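Local coordinates for protein putative transcriptional regulator (Streptomyces coelicolor A3, PDB 2RA5) that probably binds DNA as a GntR-family transcriptional regulator, with a UTRA domain likely to sense a small-molecule effector, at residues T107-N112 with L161-E167; E145-Y149 with E200-E204; S188-A194 with G207-M213. One frame throughout, in Å; residues are numbered along the deposited sequence.

Contact 1. Residues T107-N112 with L161-E167; sequences TKVLVN and LDTGQLE
A strand side chain holds the loop leading into a helix by a backbone carbonyl, that of L161: N112, chi1 t (-169°), sends ND2 2.9 Å to L161 O in a hydrogen bond. Strand 107-112 is extended except at L110 (phi/psi -103/-24), where L110 and V111 both face E137, a classic beta bulge. Its partner turns at G164, the N-cap residue with phi 113°, into a short helix; E167 N bonds to G164 O at 2.9 Å. Segment 161-167 lies beside strand 106-116, one of the two outermost strands of the UTRA-domain sheet in this chain, at the surface. V109 CG1 is 3.3 Å from T163 CG2, and V109 CG2 3.6 Å from L166 CB. E167 (chi1 m, chi2 t) runs along the strand, CG 3.9 Å from V109 CG2 and OE1 3.8 Å from K108 CA. T107 and E167 have CA atoms 5.0 Å apart; T107 OG1 makes a weak 3.4 Å hydrogen bond to L166 O, and a water links T107 N (2.9 Å) to E167 O (2.6 Å).

Contact 2. Residues E145-Y149 with E200-E204; sequences EPMAY and ERLGE
E145 opens the strand 145-149 without touching 200-204; its carboxylate turns to R233 and R236 in salt bridges. P146 comes next and points at the end of the helix, its CA 5.5 Å from that of L202. Its ring, C-gamma exo, sets CB 3.5 Å from L202 O and 4.2 Å from L202 CD2. M147, a selenomethionine, leaves the extended conformation (phi/psi -109/-42), and together with A148 it faces R140 in a classic beta bulge. Both aim their side chains away from the helix, so L202 meets their backbone instead: with chi1 m and chi2 t, L202 CD2 lies 4.1 Å from M147 C and 3.7 Å from A148 C. The same methyl is 3.8 Å from Y149 N and 4.3 Å from Y149 CB. The chain is extended again from A148, and Y149, chi1 t (-159°), presents a ring face to R201. R201 CD sits 3.6 Å from the ring centroid, 17° off the normal, a CH-pi contact, while R201 NH1 reaches Y149 CE2 at 3.0 Å; the ring's hydroxyl is hydrogen-bonded to E137. E200 to L202 belong to the last helical turn and G203 ends it in a Schellman motif, with phi/psi 93/40 and its N hydrogen-bonded to E200 O at 3.1 Å. The C-terminal end of helix 196-202 thus packs on strand 145-154 of the UTRA-domain antiparallel sheet, with L202 set among L139 of strand 132-142, T231 of strand 224-232 and R233.

Contact 3. Residues S188-A194 with G207-M213; sequences SIGARAA and GAPLLTM
Strands 188-193 and 209-213, neighbours in the antiparallel sheet of the UTRA domain, have 153° between their directions and axes 4.5 Å apart at the closest point. Two hydrogen-bonded pairs set the register. In the first, G190 N gives to T212 O at 2.9 Å and T212 N to G190 O at 2.7 Å; in the second, R192 N gives to L210 O at 3.0 Å and L210 N to R192 O at 2.7 Å. I189 with M213, A191 with L211 and A193 with P209 alternate with them as non-hydrogen-bonded pairs. Past the strand ends the bonding continues in an altered pattern: A194 N bonds to A208 O at 3.2 Å, but A194 O receives N of G207 (phi 105°) at 2.6 Å. The face carrying I189, A191, L211 and M213 is apolar: I189 CG1 lies 3.9 Å from the selenomethionine M213 CB, and I189 CG2 4.2 Å from L211 CD1. On the opposite face R192 CB packs on T212 CG2 at 3.9 Å, the T212 methyl lying over one face of the guanidinium, whose NH2 pairs with E198. Beyond the strand, A194 CB meets L210 CG at 3.5 Å. L210 reaches E198 and L202, so helix 196-202, which joins these strands, packs on its side of the sheet. F239 of strand 239-245 touches I189, L211 and M213 on the other. Strand 209-218 continues the sheet to strand 224-232, while S188 and I189 form an antiparallel ladder with a strand of the second subunit, carrying the sheet across the dimer interface.

In the fold
All three contacts hang on the six-stranded antiparallel UTRA-domain sheet. Contact 1 lies at edge strand 106-116; contact 3 uses strand 184-193, outermost on the other side within this chain, where the second subunit extends the sheet; contact 2 brings helix 196-202 onto strand 145-154 between them. Centres of contacts 1 and 2 are about 17 Å apart, of 2 and 3 about 13 Å, of 1 and 3 about 24 Å. L110 touches Y149, and L202 touches L210. Contacts 1 and 2 interlace along the chain, as do 2 and 3; contact 1 closes before 3 opens. Meso-tartaric acid binds in a pocket including R138 and R140 of strand 132-142 and R215 of strand 209-218, consistent with an effector site.

Contact 1. Residues T107-N112 with L161-E167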
loop_
_atom_site.group_PDB
_atom_site.type_symbol
_atom_site.label_atom_id
_atom_site.label_comp_id
_atom_site.label_asym_id
_atom_site.label_seq_id
_atom_site.Cartn_x
_atom_site.Cartn_y
_atom_site.Cartn_z
ATOM N N THR A 107 -21.808 1.305 3.544
ATOM C CA THR A 107 -21.314 0.375 4.555
ATOM C C THR A 107 -22.426 -0.470 5.184
ATOM O O THR A 107 -23.480 0.054 5.558
ATOM C CB THR A 107 -20.519 1.132 5.649
ATOM O OG1 THR A 107 -20.349 0.296 6.805
ATOM C CG2 THR A 107 -21.251 2.397 6.053
ATOM N N LYS A 108 -22.192 -1.777 5.281
ATOM C CA LYS A 108 -23.115 -2.677 5.978
ATOM C C LYS A 108 -22.449 -3.491 7.096
ATOM O O LYS A 108 -21.541 -4.285 6.849
ATOM C CB LYS A 108 -23.793 -3.616 4.983
ATOM C CG LYS A 108 -24.783 -2.903 4.081
ATOM C CD LYS A 108 -25.656 -3.882 3.322
ATOM C CE LYS A 108 -26.630 -3.151 2.408
ATOM N NZ LYS A 108 -27.423 -4.105 1.575
ATOM N N VAL A 109 -22.910 -3.302 8.326
ATOM C CA VAL A 109 -22.347 -4.034 9.454
ATOM C C VAL A 109 -22.727 -5.520 9.479
ATOM O O VAL A 109 -23.901 -5.862 9.500
ATOM C CB VAL A 109 -22.786 -3.431 10.781
ATOM C CG1 VAL A 109 -22.119 -4.184 11.913
ATOM C CG2 VAL A 109 -22.446 -1.955 10.833
ATOM N N LEU A 110 -21.726 -6.394 9.499
ATOM C CA LEU A 110 -21.958 -7.838 9.555
ATOM C C LEU A 110 -21.728 -8.449 10.942
ATOM O O LEU A 110 -22.258 -9.508 11.246
ATOM C CB LEU A 110 -21.068 -8.565 8.550
ATOM C CG LEU A 110 -21.181 -8.127 7.088
ATOM C CD1 LEU A 110 -20.693 -9.240 6.179
ATOM C CD2 LEU A 110 -22.614 -7.772 6.751
ATOM N N VAL A 111 -20.913 -7.804 11.766
ATOM C CA VAL A 111 -20.654 -8.292 13.108
ATOM C C VAL A 111 -20.418 -7.141 14.068
ATOM O O VAL A 111 -19.610 -6.250 13.821
ATOM C CB VAL A 111 -19.444 -9.240 13.168
ATOM C CG1 VAL A 111 -19.042 -9.466 14.616
ATOM C CG2 VAL A 111 -19.758 -10.560 12.468
ATOM N N ASN A 112 -21.148 -7.160 15.167
ATOM C CA ASN A 112 -20.890 -6.244 16.270
ATOM C C ASN A 112 -20.893 -7.008 17.623
ATOM O O ASN A 112 -21.921 -7.229 18.251
ATOM C CB ASN A 112 -21.907 -5.112 16.222
ATOM C CG ASN A 112 -21.573 -3.983 17.149
ATOM O OD1 ASN A 112 -20.694 -4.089 18.006
ATOM N ND2 ASN A 112 -22.285 -2.885 16.994
ATOM N N LEU A 161 -20.760 1.517 20.233
ATOM C CA LEU A 161 -20.506 0.995 18.900
ATOM C C LEU A 161 -21.778 0.651 18.132
ATOM O O LEU A 161 -21.725 -0.080 17.145
ATOM C CB LEU A 161 -19.573 -0.224 18.982
ATOM C CG LEU A 161 -18.227 -0.001 19.696
ATOM C CD1 LEU A 161 -18.344 -0.128 21.214
ATOM C CD2 LEU A 161 -17.174 -0.963 19.180
ATOM N N ASP A 162 -22.907 1.209 18.566
ATOM C CA ASP A 162 -24.208 0.958 17.939
ATOM C C ASP A 162 -24.125 0.638 16.447
ATOM O O ASP A 162 -23.672 1.463 15.648
ATOM C CB ASP A 162 -25.146 2.151 18.162
ATOM C CG ASP A 162 -26.393 2.098 17.287
ATOM O OD1 ASP A 162 -26.672 3.102 16.600
ATOM O OD2 ASP A 162 -27.095 1.062 17.282
ATOM N N THR A 163 -24.553 -0.568 16.075
ATOM C CA THR A 163 -24.712 -0.883 14.667
ATOM C C THR A 163 -25.736 0.117 14.172
ATOM O O THR A 163 -26.695 0.426 14.879
ATOM C CB THR A 163 -25.251 -2.328 14.455
ATOM O OG1 THR A 163 -26.127 -2.681 15.534
ATOM C CG2 THR A 163 -24.124 -3.333 14.413
ATOM N N GLY A 164 -25.539 0.644 12.975
ATOM C CA GLY A 164 -26.441 1.666 12.479
ATOM C C GLY A 164 -25.707 2.982 12.360
ATOM O O GLY A 164 -25.585 3.522 11.263
ATOM N N GLN A 165 -25.213 3.498 13.483
ATOM C CA GLN A 165 -24.305 4.632 13.435
ATOM C C GLN A 165 -23.186 4.307 12.465
ATOM O O GLN A 165 -22.700 5.170 11.739
ATOM C CB GLN A 165 -23.718 4.902 14.804
ATOM C CG GLN A 165 -24.748 5.244 15.825
ATOM C CD GLN A 165 -24.504 6.604 16.405
ATOM O OE1 GLN A 165 -24.088 6.732 17.553
ATOM N NE2 GLN A 165 -24.733 7.640 15.600
ATOM N N LEU A 166 -22.809 3.035 12.453
ATOM C CA LEU A 166 -21.705 2.541 11.650
ATOM C C LEU A 166 -22.027 2.471 10.162
ATOM O O LEU A 166 -21.128 2.440 9.323
ATOM C CB LEU A 166 -21.289 1.167 12.170
ATOM C CG LEU A 166 -20.278 1.260 13.314
ATOM C CD1 LEU A 166 -20.307 0.007 14.181
ATOM C CD2 LEU A 166 -18.877 1.537 12.780
ATOM N N GLU A 167 -23.309 2.419 9.839
ATOM C CA GLU A 167 -23.714 2.392 8.443
ATOM C C GLU A 167 -23.829 3.820 7.916
ATOM O O GLU A 167 -23.804 4.055 6.707
ATOM C CB GLU A 167 -25.013 1.599 8.272
ATOM C CG GLU A 167 -24.845 0.105 8.575
ATOM C CD GLU A 167 -26.158 -0.660 8.550
ATOM O OE1 GLU A 167 -26.209 -1.771 7.966
ATOM O OE2 GLU A 167 -27.141 -0.147 9.123
HETATM O O HOH W 1 -23.744 3.434 4.168
#

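Contact 2. Residues E145-Y149 with E200-E204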
loop_
_atom_site.group_PDB
_atom_site.type_symbol
_atom_site.label_atom_id
_atom_site.label_comp_id
_atom_site.label_asym_id
_atom_site.label_seq_id
_atom_site.Cartn_x
_atom_site.Cartn_y
_atom_site.Cartn_z
ATOM N N GLU A 145 -21.776 -3.197 -5.416
ATOM C CA GLU A 145 -20.797 -4.280 -5.481
ATOM C C GLU A 145 -19.826 -4.215 -4.290
ATOM O O GLU A 145 -19.448 -3.130 -3.840
ATOM C CB GLU A 145 -20.034 -4.231 -6.803
ATOM C CG GLU A 145 -19.354 -5.543 -7.176
ATOM C CD GLU A 145 -18.634 -5.464 -8.513
ATOM O OE1 GLU A 145 -18.843 -4.469 -9.246
ATOM O OE2 GLU A 145 -17.859 -6.396 -8.831
ATOM N N PRO A 146 -19.429 -5.383 -3.762
ATOM C CA PRO A 146 -18.563 -5.440 -2.581
ATOM C C PRO A 146 -17.134 -5.026 -2.907
ATOM O O PRO A 146 -16.534 -5.521 -3.860
ATOM C CB PRO A 146 -18.598 -6.923 -2.186
ATOM C CG PRO A 146 -19.765 -7.500 -2.901
ATOM C CD PRO A 146 -19.866 -6.723 -4.177
HETATM N N MSE A 147 -16.597 -4.119 -2.103
HETATM C CA MSE A 147 -15.282 -3.542 -2.357
HETATM C C MSE A 147 -14.224 -4.018 -1.358
HETATM O O MSE A 147 -13.084 -4.337 -1.723
HETATM C CB MSE A 147 -15.386 -2.025 -2.290
HETATM C CG MSE A 147 -14.061 -1.338 -2.470
HETATM SE SE MSE A 147 -14.296 0.558 -2.214
HETATM C CE MSE A 147 -13.837 0.671 -0.310
ATOM N N ALA A 148 -14.628 -4.074 -0.095
ATOM C CA ALA A 148 -13.709 -4.367 0.989
ATOM C C ALA A 148 -14.423 -5.024 2.160
ATOM O O ALA A 148 -15.610 -4.773 2.401
ATOM C CB ALA A 148 -13.025 -3.097 1.440
ATOM N N TYR A 149 -13.680 -5.868 2.872
ATOM C CA TYR A 149 -14.133 -6.476 4.127
ATOM C C TYR A 149 -13.318 -5.965 5.332
ATOM O O TYR A 149 -12.117 -6.211 5.430
ATOM C CB TYR A 149 -14.067 -8.003 4.051
ATOM C CG TYR A 149 -14.968 -8.627 5.065
ATOM C CD1 TYR A 149 -16.336 -8.431 4.998
ATOM C CD2 TYR A 149 -14.460 -9.378 6.116
ATOM C CE1 TYR A 149 -17.180 -8.978 5.930
ATOM C CE2 TYR A 149 -15.299 -9.932 7.061
ATOM C CZ TYR A 149 -16.663 -9.728 6.960
ATOM O OH TYR A 149 -17.539 -10.260 7.876
ATOM N N GLU A 200 -15.893 -15.703 -0.373
ATOM C CA GLU A 200 -17.356 -15.639 -0.416
ATOM C C GLU A 200 -17.905 -14.246 -0.076
ATOM O O GLU A 200 -18.671 -13.664 -0.850
ATOM C CB GLU A 200 -17.981 -16.693 0.507
ATOM C CG GLU A 200 -18.216 -18.044 -0.159
ATOM C CD GLU A 200 -19.133 -18.952 0.649
ATOM O OE1 GLU A 200 -19.152 -18.824 1.894
ATOM O OE2 GLU A 200 -19.835 -19.793 0.035
ATOM N N ARG A 201 -17.501 -13.720 1.079
ATOM C CA ARG A 201 -17.987 -12.427 1.569
ATOM C C ARG A 201 -17.899 -11.326 0.517
ATOM O O ARG A 201 -18.701 -10.387 0.518
ATOM C CB ARG A 201 -17.205 -11.996 2.820
ATOM C CG ARG A 201 -17.099 -13.057 3.914
ATOM C CD ARG A 201 -16.098 -12.648 4.997
ATOM N NE ARG A 201 -15.645 -13.792 5.788
ATOM C CZ ARG A 201 -14.648 -13.749 6.667
ATOM N NH1 ARG A 201 -13.994 -12.611 6.870
ATOM N NH2 ARG A 201 -14.299 -14.841 7.338
ATOM N N LEU A 202 -16.925 -11.448 -0.381
ATOM C CA LEU A 202 -16.615 -10.381 -1.329
ATOM C C LEU A 202 -17.084 -10.671 -2.759
ATOM O O LEU A 202 -17.158 -9.760 -3.581
ATOM C CB LEU A 202 -15.113 -10.058 -1.300
ATOM C CG LEU A 202 -14.557 -9.266 -0.106
ATOM C CD1 LEU A 202 -13.024 -9.235 -0.115
ATOM C CD2 LEU A 202 -15.140 -7.851 -0.059
ATOM N N GLY A 203 -17.402 -11.930 -3.051
ATOM C CA GLY A 203 -17.889 -12.316 -4.368
ATOM C C GLY A 203 -16.768 -12.780 -5.278
ATOM O O GLY A 203 -16.748 -12.482 -6.475
ATOM N N GLU A 204 -15.832 -13.523 -4.702
ATOM C CA GLU A 204 -14.620 -13.914 -5.408
ATOM C C GLU A 204 -14.288 -15.386 -5.161
ATOM O O GLU A 204 -14.666 -15.961 -4.136
ATOM C CB GLU A 204 -13.457 -13.042 -4.937
ATOM C CG GLU A 204 -12.373 -12.808 -5.976
ATOM C CD GLU A 204 -12.340 -11.375 -6.482
ATOM O OE1 GLU A 204 -11.219 -10.847 -6.654
ATOM O OE2 GLU A 204 -13.420 -10.775 -6.692
#

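Contact 3. Residues S188-A194 with G207-M213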
loop_
_atom_site.group_PDB
_atom_site.type_symbol
_atom_site.label_atom_id
_atom_site.label_comp_id
_atom_site.label_asym_id
_atom_site.label_seq_id
_atom_site.Cartn_x
_atom_site.Cartn_y
_atom_site.Cartn_z
ATOM N N SER A 188 0.616 -1.696 7.550
ATOM C CA SER A 188 1.327 -2.592 6.654
ATOM C C SER A 188 0.382 -2.977 5.535
ATOM O O SER A 188 -0.775 -3.350 5.761
ATOM C CB SER A 188 1.793 -3.840 7.389
ATOM O OG SER A 188 0.773 -4.283 8.245
ATOM N N ILE A 189 0.862 -2.877 4.310
ATOM C CA ILE A 189 -0.000 -3.236 3.204
ATOM C C ILE A 189 0.607 -4.426 2.495
ATOM O O ILE A 189 1.821 -4.466 2.266
ATOM C CB ILE A 189 -0.290 -2.024 2.283
ATOM C CG1 ILE A 189 -1.063 -0.970 3.093
ATOM C CG2 ILE A 189 -1.095 -2.467 1.078
ATOM C CD1 ILE A 189 -1.123 0.416 2.497
ATOM N N GLY A 190 -0.233 -5.421 2.218
ATOM C CA GLY A 190 0.209 -6.658 1.593
ATOM C C GLY A 190 -0.821 -7.276 0.662
ATOM O O GLY A 190 -1.849 -6.665 0.334
ATOM N N ALA A 191 -0.541 -8.498 0.223
ATOM C CA ALA A 191 -1.437 -9.207 -0.693
ATOM C C ALA A 191 -1.467 -10.684 -0.334
ATOM O O ALA A 191 -0.434 -11.255 0.029
ATOM C CB ALA A 191 -0.993 -9.024 -2.150
ATOM N N ARG A 192 -2.643 -11.294 -0.462
ATOM C CA ARG A 192 -2.857 -12.702 -0.101
ATOM C C ARG A 192 -3.781 -13.395 -1.096
ATOM O O ARG A 192 -4.616 -12.748 -1.744
ATOM C CB ARG A 192 -3.509 -12.814 1.287
ATOM C CG ARG A 192 -2.565 -13.073 2.430
ATOM C CD ARG A 192 -3.298 -13.793 3.556
ATOM N NE ARG A 192 -4.235 -12.928 4.274
ATOM C CZ ARG A 192 -5.559 -12.945 4.118
ATOM N NH1 ARG A 192 -6.321 -12.113 4.825
ATOM N NH2 ARG A 192 -6.126 -13.788 3.260
ATOM N N ALA A 193 -3.653 -14.715 -1.194
ATOM C CA ALA A 193 -4.715 -15.516 -1.792
ATOM C C ALA A 193 -5.837 -15.640 -0.765
ATOM O O ALA A 193 -5.594 -15.967 0.393
ATOM C CB ALA A 193 -4.212 -16.883 -2.194
ATOM N N ALA A 194 -7.061 -15.357 -1.200
ATOM C CA ALA A 194 -8.223 -15.379 -0.323
ATOM C C ALA A 194 -8.644 -16.797 -0.002
ATOM O O ALA A 194 -8.717 -17.643 -0.891
ATOM C CB ALA A 194 -9.378 -14.643 -0.972
ATOM N N GLY A 207 -8.774 -18.312 -3.436
ATOM C CA GLY A 207 -7.451 -18.305 -4.044
ATOM C C GLY A 207 -7.164 -17.043 -4.841
ATOM O O GLY A 207 -6.007 -16.736 -5.149
ATOM N N ALA A 208 -8.224 -16.312 -5.184
ATOM C CA ALA A 208 -8.086 -15.087 -5.959
ATOM C C ALA A 208 -7.394 -14.029 -5.116
ATOM O O ALA A 208 -7.749 -13.826 -3.954
ATOM C CB ALA A 208 -9.449 -14.594 -6.440
ATOM N N PRO A 209 -6.398 -13.354 -5.701
ATOM C CA PRO A 209 -5.575 -12.355 -5.019
ATOM C C PRO A 209 -6.427 -11.289 -4.327
ATOM O O PRO A 209 -7.354 -10.744 -4.932
ATOM C CB PRO A 209 -4.787 -11.727 -6.172
ATOM C CG PRO A 209 -5.637 -12.000 -7.378
ATOM C CD PRO A 209 -6.078 -13.398 -7.134
ATOM N N LEU A 210 -6.116 -11.000 -3.066
ATOM C CA LEU A 210 -6.771 -9.902 -2.366
ATOM C C LEU A 210 -5.741 -8.899 -1.881
ATOM O O LEU A 210 -4.594 -9.258 -1.581
ATOM C CB LEU A 210 -7.581 -10.409 -1.173
ATOM C CG LEU A 210 -8.884 -11.188 -1.366
ATOM C CD1 LEU A 210 -9.607 -11.258 -0.029
ATOM C CD2 LEU A 210 -9.793 -10.580 -2.419
ATOM N N LEU A 211 -6.153 -7.640 -1.800
ATOM C CA LEU A 211 -5.300 -6.616 -1.225
ATOM C C LEU A 211 -5.557 -6.645 0.273
ATOM O O LEU A 211 -6.702 -6.666 0.716
ATOM C CB LEU A 211 -5.636 -5.247 -1.821
ATOM C CG LEU A 211 -4.689 -4.048 -1.638
ATOM C CD1 LEU A 211 -3.250 -4.382 -2.023
ATOM C CD2 LEU A 211 -5.198 -2.876 -2.459
ATOM N N THR A 212 -4.497 -6.688 1.060
ATOM C CA THR A 212 -4.688 -6.700 2.497
ATOM C C THR A 212 -4.041 -5.504 3.166
ATOM O O THR A 212 -3.024 -4.979 2.709
ATOM C CB THR A 212 -4.124 -7.974 3.149
ATOM O OG1 THR A 212 -2.694 -7.938 3.093
ATOM C CG2 THR A 212 -4.662 -9.237 2.468
HETATM N N MSE A 213 -4.634 -5.081 4.268
HETATM C CA MSE A 213 -3.962 -4.122 5.109
HETATM C C MSE A 213 -4.268 -4.289 6.610
HETATM O O MSE A 213 -5.367 -4.686 7.024
HETATM C CB MSE A 213 -4.233 -2.721 4.589
HETATM C CG MSE A 213 -5.318 -1.974 5.279
HETATM SE SE MSE A 213 -4.550 -0.488 6.256
HETATM C CE MSE A 213 -6.183 0.557 6.499
#